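Local coordinates for protein alginate lyase (Chitinophaga sp. MD30, PDB 6KCW) that cleaves alginate by elimination, as a bacterial member of polysaccharide lyase family 36, at residues A[107-112]-A[137-142]; A[101-106]-A[113-118]; A[42-47]-A[231-236]; A[76-81]-A[163-168]. One frame throughout, in Å; residues are numbered along the deposited sequence.

Contact 1: residues A[107-112]-A[137-142]; sequences PGWDGN and KDQPGQ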
loop_
_atom_site.group_PDB
_atom_site.type_symbol
_atom_site.label_atom_id
_atom_site.label_comp_id
_atom_site.label_asym_id
_atom_site.label_seq_id
_atom_site.Cartn_x
_atom_site.Cartn_y
_atom_site.Cartn_z
ATOM N N PRO A 107 0.937 2.247 17.020
ATOM C CA PRO A 107 -0.110 1.241 16.846
ATOM C C PRO A 107 -1.500 1.847 16.959
ATOM O O PRO A 107 -1.712 2.917 17.536
ATOM C CB PRO A 107 0.162 0.255 17.988
ATOM C CG PRO A 107 0.730 1.120 19.063
ATOM C CD PRO A 107 1.555 2.174 18.356
ATOM N N GLY A 108 -2.464 1.133 16.379
ATOM C CA GLY A 108 -3.859 1.528 16.450
ATOM C C GLY A 108 -4.486 1.401 17.828
ATOM O O GLY A 108 -5.702 1.549 17.960
ATOM N N TRP A 109 -3.671 1.158 18.863
ATOM C CA TRP A 109 -4.205 0.903 20.202
ATOM C C TRP A 109 -5.001 2.080 20.751
ATOM O O TRP A 109 -5.893 1.880 21.587
ATOM C CB TRP A 109 -3.073 0.561 21.164
ATOM C CG TRP A 109 -2.348 -0.682 20.810
ATOM C CD1 TRP A 109 -2.819 -1.716 20.066
ATOM C CD2 TRP A 109 -1.008 -1.034 21.189
ATOM N NE1 TRP A 109 -1.860 -2.695 19.955
ATOM C CE2 TRP A 109 -0.737 -2.296 20.632
ATOM C CE3 TRP A 109 -0.017 -0.407 21.947
ATOM C CZ2 TRP A 109 0.488 -2.942 20.809
ATOM C CZ3 TRP A 109 1.197 -1.048 22.108
ATOM C CH2 TRP A 109 1.434 -2.302 21.549
ATOM N N ASP A 110 -4.702 3.307 20.320
ATOM C CA ASP A 110 -5.431 4.452 20.852
ATOM C C ASP A 110 -6.807 4.605 20.229
ATOM O O ASP A 110 -7.499 5.581 20.529
ATOM C CB ASP A 110 -4.613 5.749 20.691
ATOM C CG ASP A 110 -4.475 6.211 19.239
ATOM O OD1 ASP A 110 -4.881 5.469 18.328
ATOM O OD2 ASP A 110 -3.916 7.323 19.015
ATOM N N GLY A 111 -7.207 3.667 19.369
ATOM C CA GLY A 111 -8.557 3.627 18.841
ATOM C C GLY A 111 -8.902 4.723 17.860
ATOM O O GLY A 111 -10.090 4.917 17.563
ATOM N N ASN A 112 -7.898 5.424 17.323
ATOM C CA ASN A 112 -8.088 6.611 16.499
ATOM C C ASN A 112 -7.676 6.420 15.043
ATOM O O ASN A 112 -7.744 7.384 14.272
ATOM C CB ASN A 112 -7.293 7.804 17.081
ATOM C CG ASN A 112 -7.773 8.228 18.466
ATOM O OD1 ASN A 112 -8.943 8.076 18.803
ATOM N ND2 ASN A 112 -6.865 8.775 19.267
ATOM N N LYS A 137 -6.975 -1.489 15.676
ATOM C CA LYS A 137 -7.221 -1.287 17.095
ATOM C C LYS A 137 -6.636 -2.408 17.936
ATOM O O LYS A 137 -6.259 -2.187 19.095
ATOM C CB LYS A 137 -8.723 -1.168 17.346
ATOM C CG LYS A 137 -9.096 -1.125 18.806
ATOM C CD LYS A 137 -8.780 0.214 19.401
ATOM C CE LYS A 137 -8.930 0.172 20.892
ATOM N NZ LYS A 137 -7.759 -0.582 21.452
ATOM N N ASP A 138 -6.534 -3.609 17.374
ATOM C CA ASP A 138 -6.181 -4.788 18.155
ATOM C C ASP A 138 -4.909 -5.460 17.654
ATOM O O ASP A 138 -4.687 -6.640 17.954
ATOM C CB ASP A 138 -7.341 -5.789 18.165
ATOM C CG ASP A 138 -8.618 -5.198 18.736
ATOM O OD1 ASP A 138 -8.648 -4.937 19.957
ATOM O OD2 ASP A 138 -9.590 -5.007 17.967
ATOM N N GLN A 139 -4.070 -4.744 16.900
ATOM C CA GLN A 139 -2.812 -5.327 16.462
ATOM C C GLN A 139 -2.028 -5.826 17.674
ATOM O O GLN A 139 -2.056 -5.195 18.743
ATOM C CB GLN A 139 -1.984 -4.311 15.666
ATOM C CG GLN A 139 -1.546 -3.095 16.455
ATOM C CD GLN A 139 -1.013 -1.989 15.574
ATOM O OE1 GLN A 139 -1.745 -1.076 15.192
ATOM N NE2 GLN A 139 0.272 -2.061 15.246
ATOM N N PRO A 140 -1.357 -6.951 17.564
ATOM C CA PRO A 140 -0.674 -7.525 18.726
ATOM C C PRO A 140 0.632 -6.834 19.053
ATOM O O PRO A 140 1.073 -6.853 20.199
ATOM C CB PRO A 140 -0.432 -8.973 18.292
ATOM C CG PRO A 140 -0.285 -8.876 16.816
ATOM C CD PRO A 140 -1.282 -7.837 16.396
ATOM N N GLY A 141 1.280 -6.256 18.045
ATOM C CA GLY A 141 2.550 -5.594 18.215
ATOM C C GLY A 141 2.444 -4.101 17.959
ATOM O O GLY A 141 1.419 -3.574 17.534
ATOM N N GLN A 142 3.552 -3.420 18.231
ATOM C CA GLN A 142 3.581 -1.979 18.056
ATOM C C GLN A 142 3.680 -1.608 16.586
ATOM O O GLN A 142 3.232 -0.527 16.187
ATOM C CB GLN A 142 4.749 -1.396 18.850
ATOM C CG GLN A 142 4.960 0.081 18.660
ATOM C CD GLN A 142 6.104 0.627 19.518
ATOM O OE1 GLN A 142 6.385 1.821 19.484
ATOM N NE2 GLN A 142 6.765 -0.238 20.271
#
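Gly108 and Lys137 bring the two loops together, with their CA atoms 4.4 Å apart. Neither 107-112 nor 137-142 is helix or strand. The main chains meet through a CA-H...O contact, Lys137 CA to Gly108 O at 3.3 Å. Gly108 O also accepts a hydrogen bond from Gly111 N, which closes the turn. A side chain on Gly108 would sit hard against Lys137 N.

Side-chain bonds do most of the joining. Gln139 carries its CG between its own backbone N and carbonyl carbon (chi1 64°), and the chain runs out straight beyond it. Its OE1 takes Gly108 N at 2.6 Å. The bond is straight at the hydrogen (175°), but the donor comes from above the amide plane. OE1 also accepts from His136 N. At the other end of the amide, NE2 gives to Gly141 O at 3.0 Å. This amide is buried and bonded at both ends, so its rotation is fixed. Pro107 packs on it, CB to Gln139 CD at 3.5 Å.

Trp109 crosses Gln139 at about a right angle. Its NE1 donates to Gln139 O at 2.8 Å, with the acceptor in the ring plane. Pro107 CG lies over one face of the indole, toward the rim. Lys137 bends at chi2 and chi4, passes Gly111 CA with its CD, and gives NZ to Trp109 O at 3.1 Å.

The contact is loop-to-loop packing at one end of what is probably a concanavalin-like beta sandwich. It ties the connection into strand 113-122 to the one leaving strand 128-135.

Contact 2: residues A[101-106]-A[113-118]; sequences GNTGGD and GGTLRM. With PO4 (phosphate ion), chain B.
Gly113 opens the strand tight against Gly101 and Asn102. A CB on Gly113 would clash with Gly101 N and Asn102 OD1, so the close approach depends on the missing side chain. Asn102 OD1 lies 3.0 Å from Gly113 O, but both are acceptors and do not bond. The other end of that amide turns back into its own loop: Asn102 ND2 donates to Asp106 O at 3.2 Å.

Gly114 follows, and its O meets Gly101 CA in a CA-H...O contact of 3.3 Å. Its backbone pairs with Ile98 of the neighbouring strand.

Thr115 points toward the loop. Its OG1 is 2.9 Å from Asn102 O and may donate to it, although its proton could also go to another acceptor. Its CG2 meets Thr103 CG2 at 3.5 Å, the two side chains crossing at about a right angle. Loop 101-106 thus lies against strand 113-122 of the six-stranded sheet, in the concanavalin-like beta sandwich expected for this clan. A type II' beta turn from Thr103 to Asp106 shapes the loop, with Gly104 at the positive-phi position.

Leu116 faces the core, against Val167 and Ile183.

Arg117 returns to the loop side. Thr103 CG2 sits over the centre of one guanidinium face, 3.8 Å from Arg117 CZ. Arg117 NH1 bonds His212. Arg117 NH2 donates to O1 of a phosphate ion at 3.2 Å, nearly straight (170°) and in the guanidinium plane. Gly104 N adds a weak bond to the same oxygen. Lys91 and Tyr133 also hold the phosphate, which probably came from the crystallisation liquor.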
loop_
_atom_site.group_PDB
_atom_site.type_symbol
_atom_site.label_atom_id
_atom_site.label_comp_id
_atom_site.label_asym_id
_atom_site.label_seq_id
_atom_site.Cartn_x
_atom_site.Cartn_y
_atom_site.Cartn_z
ATOM N N GLY A 101 -4.856 7.237 10.453
ATOM C CA GLY A 101 -3.992 6.450 9.582
ATOM C C GLY A 101 -2.729 5.907 10.229
ATOM O O GLY A 101 -1.625 6.135 9.729
ATOM N N ASN A 102 -2.876 5.170 11.327
ATOM C CA ASN A 102 -1.717 4.741 12.097
ATOM C C ASN A 102 -0.753 3.905 11.264
ATOM O O ASN A 102 -1.158 2.987 10.537
ATOM C CB ASN A 102 -2.173 3.991 13.342
ATOM C CG ASN A 102 -2.830 4.919 14.331
ATOM O OD1 ASN A 102 -3.864 5.510 14.017
ATOM N ND2 ASN A 102 -2.201 5.117 15.503
ATOM N N THR A 103 0.518 4.298 11.333
ATOM C CA THR A 103 1.673 3.657 10.711
ATOM C C THR A 103 2.877 3.941 11.606
ATOM O O THR A 103 2.747 4.532 12.683
ATOM C CB THR A 103 1.968 4.183 9.293
ATOM O OG1 THR A 103 2.395 5.548 9.376
ATOM C CG2 THR A 103 0.770 4.100 8.372
ATOM N N GLY A 104 4.067 3.577 11.133
ATOM C CA GLY A 104 5.259 3.884 11.912
ATOM C C GLY A 104 5.320 3.020 13.156
ATOM O O GLY A 104 4.906 1.858 13.170
ATOM N N GLY A 105 5.837 3.577 14.226
ATOM C CA GLY A 105 5.788 2.797 15.442
ATOM C C GLY A 105 4.537 3.106 16.230
ATOM O O GLY A 105 4.498 2.904 17.441
ATOM N N ASP A 106 3.500 3.603 15.556
ATOM C CA ASP A 106 2.328 4.124 16.250
ATOM C C ASP A 106 1.160 3.161 16.077
ATOM O O ASP A 106 0.412 3.259 15.096
ATOM C CB ASP A 106 1.969 5.515 15.726
ATOM C CG ASP A 106 1.149 6.314 16.720
ATOM O OD1 ASP A 106 0.417 5.700 17.545
ATOM O OD2 ASP A 106 1.262 7.562 16.671
ATOM N N GLY A 113 -7.219 5.242 14.644
ATOM C CA GLY A 113 -6.927 5.034 13.236
ATOM C C GLY A 113 -6.095 3.798 12.994
ATOM O O GLY A 113 -5.620 3.137 13.917
ATOM N N GLY A 114 -5.935 3.489 11.709
ATOM C CA GLY A 114 -5.072 2.408 11.268
ATOM C C GLY A 114 -4.842 2.524 9.779
ATOM O O GLY A 114 -5.280 3.483 9.141
ATOM N N THR A 115 -4.127 1.538 9.228
ATOM C CA THR A 115 -3.933 1.433 7.781
ATOM C C THR A 115 -4.018 -0.017 7.325
ATOM O O THR A 115 -3.708 -0.948 8.074
ATOM C CB THR A 115 -2.586 1.976 7.294
ATOM O OG1 THR A 115 -1.530 1.412 8.085
ATOM C CG2 THR A 115 -2.559 3.492 7.326
ATOM N N LEU A 116 -4.424 -0.187 6.064
ATOM C CA LEU A 116 -4.352 -1.453 5.347
ATOM C C LEU A 116 -3.340 -1.214 4.226
ATOM O O LEU A 116 -3.658 -0.563 3.229
ATOM C CB LEU A 116 -5.731 -1.857 4.820
ATOM C CG LEU A 116 -6.123 -3.311 4.496
ATOM C CD1 LEU A 116 -7.551 -3.376 3.965
ATOM C CD2 LEU A 116 -5.154 -3.954 3.499
ATOM N N ARG A 117 -2.113 -1.701 4.405
ATOM C CA ARG A 117 -1.095 -1.664 3.358
ATOM C C ARG A 117 -0.539 -3.068 3.156
ATOM O O ARG A 117 -0.939 -4.025 3.831
ATOM C CB ARG A 117 0.044 -0.680 3.684
ATOM C CG ARG A 117 -0.405 0.765 3.782
ATOM C CD ARG A 117 0.701 1.682 4.328
ATOM N NE ARG A 117 1.312 1.151 5.537
ATOM C CZ ARG A 117 2.432 1.622 6.075
ATOM N NH1 ARG A 117 3.071 2.647 5.525
ATOM N NH2 ARG A 117 2.919 1.065 7.171
ATOM N N MET A 118 0.395 -3.186 2.211
ATOM C CA MET A 118 0.985 -4.469 1.857
ATOM C C MET A 118 2.493 -4.318 1.743
ATOM O O MET A 118 2.999 -3.261 1.349
ATOM C CB MET A 118 0.406 -5.025 0.528
ATOM C CG MET A 118 0.833 -6.469 0.209
ATOM S SD MET A 118 0.105 -7.169 -1.294
ATOM C CE MET A 118 0.923 -6.169 -2.556
HETATM P P PO4 B . 6.087 0.971 9.839
HETATM O O1 PO4 B . 5.615 1.902 8.751
HETATM O O2 PO4 B . 6.961 1.741 10.805
HETATM O O3 PO4 B . 6.955 -0.131 9.275
HETATM O O4 PO4 B . 4.875 0.418 10.606
#

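Contact 3: residues A[42-47]-A[231-236]; sequences DGTLRV and YYDNLV. With CA (calcium ion), chain C.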
loop_
_atom_site.group_PDB
_atom_site.type_symbol
_atom_site.label_atom_id
_atom_site.label_comp_id
_atom_site.label_asym_id
_atom_site.label_seq_id
_atom_site.Cartn_x
_atom_site.Cartn_y
_atom_site.Cartn_z
ATOM N N ASP A 42 6.922 2.103 -20.575
ATOM C CA ASP A 42 6.112 1.243 -21.449
ATOM C C ASP A 42 4.676 1.112 -20.943
ATOM O O ASP A 42 4.140 0.009 -20.798
ATOM C CB ASP A 42 6.753 -0.139 -21.610
ATOM C CG ASP A 42 7.304 -0.371 -23.004
ATOM O OD1 ASP A 42 7.499 0.616 -23.750
ATOM O OD2 ASP A 42 7.539 -1.549 -23.358
ATOM N N GLY A 43 4.040 2.250 -20.686
ATOM C CA GLY A 43 2.648 2.232 -20.289
ATOM C C GLY A 43 2.374 1.845 -18.851
ATOM O O GLY A 43 1.200 1.746 -18.477
ATOM N N THR A 44 3.403 1.629 -18.031
ATOM C CA THR A 44 3.236 1.386 -16.603
ATOM C C THR A 44 3.974 2.455 -15.815
ATOM O O THR A 44 4.799 3.198 -16.350
ATOM C CB THR A 44 3.753 0.002 -16.182
ATOM O OG1 THR A 44 5.179 0.044 -16.034
ATOM C CG2 THR A 44 3.386 -1.047 -17.221
ATOM N N LEU A 45 3.679 2.516 -14.522
ATOM C CA LEU A 45 4.329 3.460 -13.621
ATOM C C LEU A 45 5.471 2.759 -12.897
ATOM O O LEU A 45 5.244 1.840 -12.101
ATOM C CB LEU A 45 3.322 4.034 -12.628
ATOM C CG LEU A 45 3.820 4.894 -11.469
ATOM C CD1 LEU A 45 4.814 5.973 -11.917
ATOM C CD2 LEU A 45 2.621 5.519 -10.778
ATOM N N ARG A 46 6.693 3.200 -13.164
ATOM C CA ARG A 46 7.870 2.702 -12.467
ATOM C C ARG A 46 8.229 3.651 -11.337
ATOM O O ARG A 46 8.416 4.853 -11.563
ATOM C CB ARG A 46 9.057 2.556 -13.410
ATOM C CG ARG A 46 10.258 1.896 -12.770
ATOM C CD ARG A 46 11.457 2.032 -13.697
ATOM N NE ARG A 46 11.919 3.414 -13.760
ATOM C CZ ARG A 46 12.737 3.885 -14.700
ATOM N NH1 ARG A 46 13.177 3.089 -15.680
ATOM N NH2 ARG A 46 13.109 5.162 -14.671
ATOM N N VAL A 47 8.333 3.106 -10.131
ATOM C CA VAL A 47 8.813 3.835 -8.966
ATOM C C VAL A 47 10.224 3.361 -8.646
ATOM O O VAL A 47 10.517 2.161 -8.707
ATOM C CB VAL A 47 7.864 3.649 -7.764
ATOM C CG1 VAL A 47 8.450 4.292 -6.508
ATOM C CG2 VAL A 47 6.496 4.253 -8.078
ATOM N N TYR A 231 7.050 -1.741 -10.746
ATOM C CA TYR A 231 6.149 -1.245 -11.775
ATOM C C TYR A 231 4.702 -1.521 -11.389
ATOM O O TYR A 231 4.345 -2.661 -11.076
ATOM C CB TYR A 231 6.462 -1.893 -13.117
ATOM C CG TYR A 231 7.901 -1.771 -13.578
ATOM C CD1 TYR A 231 8.873 -2.662 -13.133
ATOM C CD2 TYR A 231 8.281 -0.788 -14.479
ATOM C CE1 TYR A 231 10.181 -2.567 -13.573
ATOM C CE2 TYR A 231 9.585 -0.691 -14.922
ATOM C CZ TYR A 231 10.523 -1.583 -14.465
ATOM O OH TYR A 231 11.813 -1.483 -14.898
ATOM N N TYR A 232 3.873 -0.482 -11.430
ATOM C CA TYR A 232 2.441 -0.586 -11.201
ATOM C C TYR A 232 1.670 -0.303 -12.489
ATOM O O TYR A 232 2.154 0.382 -13.397
ATOM C CB TYR A 232 1.996 0.384 -10.096
ATOM C CG TYR A 232 2.790 0.255 -8.808
ATOM C CD1 TYR A 232 2.530 -0.774 -7.906
ATOM C CD2 TYR A 232 3.796 1.165 -8.487
ATOM C CE1 TYR A 232 3.251 -0.892 -6.727
ATOM C CE2 TYR A 232 4.521 1.042 -7.325
ATOM C CZ TYR A 232 4.240 0.012 -6.446
ATOM O OH TYR A 232 4.954 -0.118 -5.281
ATOM N N ASP A 233 0.442 -0.821 -12.552
ATOM C CA ASP A 233 -0.408 -0.617 -13.716
ATOM C C ASP A 233 -1.865 -0.841 -13.331
ATOM O O ASP A 233 -2.174 -1.544 -12.360
ATOM C CB ASP A 233 -0.018 -1.564 -14.856
ATOM C CG ASP A 233 -0.393 -1.024 -16.220
ATOM O OD1 ASP A 233 -1.221 -0.087 -16.278
ATOM O OD2 ASP A 233 0.148 -1.539 -17.227
ATOM N N ASN A 234 -2.758 -0.221 -14.108
ATOM C CA ASN A 234 -4.175 -0.579 -14.131
ATOM C C ASN A 234 -4.851 -0.361 -12.779
ATOM O O ASN A 234 -5.576 -1.227 -12.280
ATOM C CB ASN A 234 -4.351 -2.026 -14.596
ATOM C CG ASN A 234 -3.856 -2.243 -16.013
ATOM O OD1 ASN A 234 -4.188 -1.478 -16.912
ATOM N ND2 ASN A 234 -3.048 -3.277 -16.215
ATOM N N LEU A 235 -4.641 0.821 -12.199
ATOM C CA LEU A 235 -5.209 1.148 -10.900
ATOM C C LEU A 235 -6.683 1.498 -11.042
ATOM O O LEU A 235 -7.035 2.434 -11.765
ATOM C CB LEU A 235 -4.460 2.318 -10.265
ATOM C CG LEU A 235 -5.136 2.826 -8.983
ATOM C CD1 LEU A 235 -5.044 1.802 -7.850
ATOM C CD2 LEU A 235 -4.569 4.158 -8.554
ATOM N N VAL A 236 -7.544 0.769 -10.336
ATOM C CA VAL A 236 -8.976 1.062 -10.294
ATOM C C VAL A 236 -9.373 1.228 -8.834
ATOM O O VAL A 236 -9.284 0.282 -8.043
ATOM C CB VAL A 236 -9.819 -0.021 -10.982
ATOM C CG1 VAL A 236 -11.288 0.352 -10.921
ATOM C CG2 VAL A 236 -9.378 -0.185 -12.428
HETATM CA CA CA C . -0.764 0.535 -18.634
HETATM O O HOH W 1 -0.165 -0.468 -20.414
HETATM O O HOH W 2 -3.044 -0.829 -18.907
#
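Tyr231 has CG anti to its carbonyl carbon (chi1 -54°), and Arg46 has CG anti to its backbone N (chi1 -173°). With these torsions the two side chains leave the sheet side by side, pointing the same way. Arg46 CG comes within 3.4 Å of Tyr231 CE2. They form a non-hydrogen-bonded antiparallel pair. Arg79 makes a cation-pi contact with the same ring. An alanine at Tyr231 would probably leave the aliphatic stem of Arg46 without its partner and the Arg79 charge without the ring.

Next to them, Leu45 and Tyr232 are the hydrogen-bonded pair: Leu45 N to Tyr232 O at 2.9 Å and Tyr232 N to Leu45 O at 2.8 Å. This joins strand 44-49 to strand 228-241 in the nine-stranded antiparallel sheet. On the face of Leu45 and Tyr232, Val47 CG2 meets the Tyr232 ring at its edge, 3.8 Å from CE2. Tyr232 OH bonds Thr213.

At Gly43 and Asp233 the two segments share a calcium ion. Gly43 O binds it at 2.3 Å. Asp233 grips it with both oxygens, OD1 at 2.5 Å and OD2 at 2.7 Å. Asn9, Asn11 and two waters complete the site. Thr44 CG2 lies 3.3 Å from Asp233 OD2 and packs beside the carboxylate.

Contact 4: residues A[76-81]-A[163-168]; sequences YDVRFH and YHVHVY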
loop_
_atom_site.group_PDB
_atom_site.type_symbol
_atom_site.label_atom_id
_atom_site.label_comp_id
_atom_site.label_asym_id
_atom_site.label_seq_id
_atom_site.Cartn_x
_atom_site.Cartn_y
_atom_site.Cartn_z
ATOM N N TYR A 76 -4.975 -3.170 -8.716
ATOM C CA TYR A 76 -3.811 -2.717 -9.460
ATOM C C TYR A 76 -2.951 -3.932 -9.743
ATOM O O TYR A 76 -3.115 -4.991 -9.125
ATOM C CB TYR A 76 -3.004 -1.658 -8.695
ATOM C CG TYR A 76 -2.382 -2.173 -7.412
ATOM C CD1 TYR A 76 -3.077 -2.110 -6.216
ATOM C CD2 TYR A 76 -1.111 -2.736 -7.407
ATOM C CE1 TYR A 76 -2.520 -2.578 -5.044
ATOM C CE2 TYR A 76 -0.560 -3.220 -6.252
ATOM C CZ TYR A 76 -1.268 -3.135 -5.071
ATOM O OH TYR A 76 -0.721 -3.605 -3.905
ATOM N N ASP A 77 -2.040 -3.769 -10.691
ATOM C CA ASP A 77 -1.020 -4.764 -10.961
ATOM C C ASP A 77 0.315 -4.236 -10.486
ATOM O O ASP A 77 0.556 -3.027 -10.481
ATOM C CB ASP A 77 -0.939 -5.107 -12.451
ATOM C CG ASP A 77 -2.181 -5.792 -12.937
ATOM O OD1 ASP A 77 -2.667 -6.694 -12.219
ATOM O OD2 ASP A 77 -2.682 -5.417 -14.018
ATOM N N VAL A 78 1.175 -5.152 -10.081
ATOM C CA VAL A 78 2.491 -4.789 -9.589
ATOM C C VAL A 78 3.474 -5.851 -10.048
ATOM O O VAL A 78 3.141 -7.039 -10.105
ATOM C CB VAL A 78 2.494 -4.623 -8.055
ATOM C CG1 VAL A 78 1.913 -5.850 -7.380
ATOM C CG2 VAL A 78 3.903 -4.333 -7.569
ATOM N N ARG A 79 4.667 -5.405 -10.436
ATOM C CA ARG A 79 5.733 -6.271 -10.914
ATOM C C ARG A 79 7.048 -5.745 -10.364
ATOM O O ARG A 79 7.327 -4.547 -10.472
ATOM C CB ARG A 79 5.773 -6.294 -12.446
ATOM C CG ARG A 79 6.411 -7.534 -13.056
ATOM C CD ARG A 79 7.349 -7.157 -14.193
ATOM N NE ARG A 79 6.826 -6.055 -14.993
ATOM C CZ ARG A 79 7.594 -5.167 -15.615
ATOM N NH1 ARG A 79 8.920 -5.248 -15.506
ATOM N NH2 ARG A 79 7.041 -4.187 -16.322
ATOM N N PHE A 80 7.840 -6.624 -9.758
ATOM C CA PHE A 80 9.184 -6.242 -9.355
ATOM C C PHE A 80 10.110 -6.357 -10.553
ATOM O O PHE A 80 9.957 -7.250 -11.392
ATOM C CB PHE A 80 9.688 -7.115 -8.209
ATOM C CG PHE A 80 9.000 -6.852 -6.913
ATOM C CD1 PHE A 80 7.837 -7.539 -6.578
ATOM C CD2 PHE A 80 9.514 -5.918 -6.018
ATOM C CE1 PHE A 80 7.198 -7.290 -5.384
ATOM C CE2 PHE A 80 8.883 -5.660 -4.824
ATOM C CZ PHE A 80 7.727 -6.347 -4.498
ATOM N N HIS A 81 11.061 -5.434 -10.636
ATOM C CA HIS A 81 12.001 -5.402 -11.735
ATOM C C HIS A 81 12.742 -6.734 -11.857
ATOM O O HIS A 81 12.753 -7.568 -10.950
ATOM C CB HIS A 81 12.988 -4.257 -11.536
ATOM C CG HIS A 81 13.961 -4.092 -12.659
ATOM N ND1 HIS A 81 15.198 -4.696 -12.663
ATOM C CD2 HIS A 81 13.879 -3.388 -13.812
ATOM C CE1 HIS A 81 15.840 -4.367 -13.770
ATOM N NE2 HIS A 81 15.060 -3.576 -14.484
ATOM N N TYR A 163 1.746 -9.364 -10.576
ATOM C CA TYR A 163 0.790 -9.828 -9.581
ATOM C C TYR A 163 -0.369 -8.844 -9.513
ATOM O O TYR A 163 -0.154 -7.647 -9.285
ATOM C CB TYR A 163 1.463 -9.970 -8.219
ATOM C CG TYR A 163 2.507 -11.058 -8.192
ATOM C CD1 TYR A 163 2.159 -12.391 -7.957
ATOM C CD2 TYR A 163 3.832 -10.760 -8.416
ATOM C CE1 TYR A 163 3.125 -13.389 -7.941
ATOM C CE2 TYR A 163 4.798 -11.740 -8.401
ATOM C CZ TYR A 163 4.453 -13.044 -8.163
ATOM O OH TYR A 163 5.455 -13.989 -8.156
ATOM N N HIS A 164 -1.588 -9.338 -9.738
ATOM C CA HIS A 164 -2.762 -8.502 -9.535
ATOM C C HIS A 164 -3.171 -8.524 -8.072
ATOM O O HIS A 164 -3.263 -9.595 -7.462
ATOM C CB HIS A 164 -3.945 -8.945 -10.389
ATOM C CG HIS A 164 -5.088 -7.980 -10.337
ATOM N ND1 HIS A 164 -5.162 -6.870 -11.151
ATOM C CD2 HIS A 164 -6.176 -7.927 -9.534
ATOM C CE1 HIS A 164 -6.254 -6.185 -10.865
ATOM N NE2 HIS A 164 -6.888 -6.805 -9.886
ATOM N N VAL A 165 -3.433 -7.337 -7.524
ATOM C CA VAL A 165 -3.792 -7.147 -6.124
ATOM C C VAL A 165 -5.178 -6.519 -6.065
ATOM O O VAL A 165 -5.425 -5.486 -6.706
ATOM C CB VAL A 165 -2.766 -6.253 -5.409
ATOM C CG1 VAL A 165 -2.964 -6.288 -3.898
ATOM C CG2 VAL A 165 -1.352 -6.645 -5.813
ATOM N N HIS A 166 -6.081 -7.154 -5.316
ATOM C CA HIS A 166 -7.360 -6.576 -4.916
ATOM C C HIS A 166 -7.349 -6.322 -3.405
ATOM O O HIS A 166 -6.970 -7.203 -2.621
ATOM C CB HIS A 166 -8.523 -7.504 -5.291
ATOM C CG HIS A 166 -9.856 -7.019 -4.816
ATOM N ND1 HIS A 166 -10.534 -5.990 -5.431
ATOM C CD2 HIS A 166 -10.621 -7.401 -3.769
ATOM C CE1 HIS A 166 -11.665 -5.763 -4.787
ATOM N NE2 HIS A 166 -11.738 -6.600 -3.769
ATOM N N VAL A 167 -7.751 -5.117 -3.001
ATOM C CA VAL A 167 -7.856 -4.747 -1.594
ATOM C C VAL A 167 -9.281 -4.281 -1.328
ATOM O O VAL A 167 -9.860 -3.550 -2.136
ATOM C CB VAL A 167 -6.840 -3.647 -1.218
ATOM C CG1 VAL A 167 -7.256 -2.938 0.045
ATOM C CG2 VAL A 167 -5.442 -4.230 -1.083
ATOM N N TYR A 168 -9.849 -4.726 -0.210
ATOM C CA TYR A 168 -11.182 -4.335 0.229
ATOM C C TYR A 168 -11.119 -3.999 1.708
ATOM O O TYR A 168 -10.536 -4.759 2.491
ATOM C CB TYR A 168 -12.206 -5.456 0.003
ATOM C CG TYR A 168 -13.563 -5.190 0.628
ATOM C CD1 TYR A 168 -14.278 -4.047 0.304
ATOM C CD2 TYR A 168 -14.140 -6.092 1.516
ATOM C CE1 TYR A 168 -15.520 -3.796 0.851
ATOM C CE2 TYR A 168 -15.392 -5.848 2.079
ATOM C CZ TYR A 168 -16.076 -4.694 1.733
ATOM O OH TYR A 168 -17.312 -4.416 2.277
#
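Tyr76 pairs with Val165 through two backbone bonds, Tyr76 N to Val165 O at 3.1 Å and Val165 N to Tyr76 O at 2.9 Å. With CG between its backbone N and carbonyl carbon (chi1 65°), the Tyr76 side chain runs alongside Val165. Val165 CB lies over one face of the ring in a CH-pi contact, 3.8 Å from the centroid. Met118 also packs against both side chains. An alanine at Tyr76 would probably open a gap beside Val165 and Met118.

Asp77 faces His164 across a non-hydrogen-bonded pair, on the opposite face of the sheet. His164 ND1 donates to Asp77 OD1 at 2.7 Å. The oxygen is near the imidazole plane, while the donor comes from above the carboxylate plane. Asp77 OD2 accepts from Asn234.

Val78 restores the hydrogen-bonded pattern with Tyr163, Val78 N to Tyr163 O at 2.9 Å and Tyr163 N to Val78 O at 2.8 Å. Its CG1 meets Val165 CG2 at 3.7 Å.

The antiparallel ladder therefore has a largely apolar face of Tyr76, Val78, Tyr163 and Val165, and a polar face. There His164 NE2 is also bonded to Asp75, so the imidazole lies between two carboxylates, which would probably favour its protonated form.

In the fold
Contacts 3 and 4 belong to one sheet. Strand 228-241 of contact 3 lies next to strand 71-80 of contact 4, with Asp233 O close to Asp77 N. Both are strand ladders, but contact 3 ends in a partly exposed calcium site and contact 4 is buried. Contact 2 lies on the other sheet and is also buried. Its Met118 and Leu116 meet Tyr76 and Val167 of contact 4, so the two sheets pack face to face there. Contact 1 touches contact 2 but lies nearer the surface. It is built from loops held by side-chain bonds. Contact 1 is about 32 Å from contact 3, centre to centre, on the opposite side of the chain.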